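Local coordinates for 2-nitropropane dioxygenase (Streptomyces ansochromogenes, PDB 3BW2), which probably uses FMN and molecular oxygen to oxidise alkyl nitronates, with propionate 3-nitronate as the presumed physiological substrate, at residues P25-A28 with A29-E33. Numbering follows the deposited sequence.
Sequences PQLA and AAVCE
The carbonyl O of Ala28 accepts a nearly straight hydrogen bond from the amide N of Cys32 at 2.8 Å. The Cys32 side chain lies near the same oxygen: SG is set beside its own backbone N (chi1 -65°), which brings it to 3.1 Å from Ala28 O. Nearly a turn earlier, Ala29 N is hydrogen-bonded to Pro25 O at 2.9 Å. One residue before the Cys32 bond, Val31 N donates to Leu27 O at 3.1 Å. The hydrogen bond from Ala30 N to Gln26 O is longer, 3.3 Å, and its donor sits 39° out of the carbonyl plane.

Among side chains, the apolar contact along this helix is Leu27 with Val31, where CD1 and CG2 meet at 4.2 Å. With CG1 of Val31 anti to the backbone N (chi1 175°), CG2 sits beside that N, 3.3 Å from Leu27 O. Both residues also touch Gln15 of strand 13-15, as does the methyl of Ala28. Ala29 lies against Leu57 and Leu60 of helix 47-60, and Ala30 against Ala333 of helix 333-350. The Leu27 side chain is about 9 Å from the FMN. Repeated i to i+4 bonding of this kind marks an alpha-helix, here the one joining parallel strands 13-15 and 38-41 in a beta-alpha-beta crossover of the TIM barrel.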
loop_
_atom_site.group_PDB
_atom_site.type_symbol
_atom_site.label_atom_id
_atom_site.label_comp_id
_atom_site.label_asym_id
_atom_site.label_seq_id
_atom_site.Cartn_x
_atom_site.Cartn_y
_atom_site.Cartn_z
ATOM N N PRO A 25 -18.597 16.664 -17.651
ATOM C CA PRO A 25 -18.552 18.078 -17.265
ATOM C C PRO A 25 -19.278 18.400 -15.959
ATOM O O PRO A 25 -18.769 19.151 -15.135
ATOM C CB PRO A 25 -19.181 18.781 -18.468
ATOM C CG PRO A 25 -18.707 17.937 -19.615
ATOM C CD PRO A 25 -18.925 16.522 -19.083
ATOM N N GLN A 26 -20.467 17.837 -15.769
ATOM C CA GLN A 26 -21.221 18.107 -14.552
ATOM C C GLN A 26 -20.469 17.724 -13.284
ATOM O O GLN A 26 -20.627 18.366 -12.251
ATOM C CB GLN A 26 -22.569 17.390 -14.582
ATOM C CG GLN A 26 -23.614 18.096 -15.419
ATOM C CD GLN A 26 -25.007 17.521 -15.219
ATOM O OE1 GLN A 26 -25.979 17.996 -15.816
ATOM N NE2 GLN A 26 -25.112 16.495 -14.373
ATOM N N LEU A 27 -19.653 16.679 -13.349
ATOM C CA LEU A 27 -18.893 16.278 -12.166
ATOM C C LEU A 27 -17.795 17.304 -11.895
ATOM O O LEU A 27 -17.692 17.843 -10.794
ATOM C CB LEU A 27 -18.268 14.889 -12.356
ATOM C CG LEU A 27 -17.365 14.394 -11.211
ATOM C CD1 LEU A 27 -18.105 14.476 -9.875
ATOM C CD2 LEU A 27 -16.935 12.959 -11.485
ATOM N N ALA A 28 -16.979 17.572 -12.907
ATOM C CA ALA A 28 -15.884 18.525 -12.767
ATOM C C ALA A 28 -16.384 19.881 -12.278
ATOM O O ALA A 28 -15.785 20.488 -11.385
ATOM C CB ALA A 28 -15.153 18.673 -14.097
ATOM N N ALA A 29 -17.488 20.351 -12.851
ATOM C CA ALA A 29 -18.050 21.636 -12.453
ATOM C C ALA A 29 -18.418 21.669 -10.970
ATOM O O ALA A 29 -18.080 22.621 -10.265
ATOM C CB ALA A 29 -19.271 21.957 -13.300
ATOM N N ALA A 30 -19.104 20.635 -10.491
ATOM C CA ALA A 30 -19.503 20.590 -9.083
ATOM C C ALA A 30 -18.279 20.630 -8.179
ATOM O O ALA A 30 -18.282 21.294 -7.142
ATOM C CB ALA A 30 -20.324 19.336 -8.806
ATOM N N VAL A 31 -17.229 19.919 -8.574
ATOM C CA VAL A 31 -15.999 19.902 -7.795
ATOM C C VAL A 31 -15.380 21.307 -7.814
ATOM O O VAL A 31 -15.082 21.879 -6.761
ATOM C CB VAL A 31 -14.999 18.861 -8.365
ATOM C CG1 VAL A 31 -13.676 18.931 -7.618
ATOM C CG2 VAL A 31 -15.588 17.462 -8.240
ATOM N N CYS A 32 -15.209 21.866 -9.011
ATOM C CA CYS A 32 -14.645 23.210 -9.156
ATOM C C CYS A 32 -15.418 24.241 -8.340
ATOM O O CYS A 32 -14.827 25.042 -7.618
ATOM C CB CYS A 32 -14.667 23.651 -10.624
ATOM S SG CYS A 32 -13.637 22.687 -11.729
ATOM N N GLU A 33 -16.741 24.226 -8.466
ATOM C CA GLU A 33 -17.582 25.179 -7.754
ATOM C C GLU A 33 -17.513 25.040 -6.240
ATOM O O GLU A 33 -17.809 25.991 -5.516
ATOM C CB GLU A 33 -19.035 25.060 -8.225
ATOM C CG GLU A 33 -19.272 25.630 -9.609
ATOM C CD GLU A 33 -18.924 27.109 -9.691
ATOM O OE1 GLU A 33 -19.524 27.901 -8.935
ATOM O OE2 GLU A 33 -18.051 27.481 -10.506
#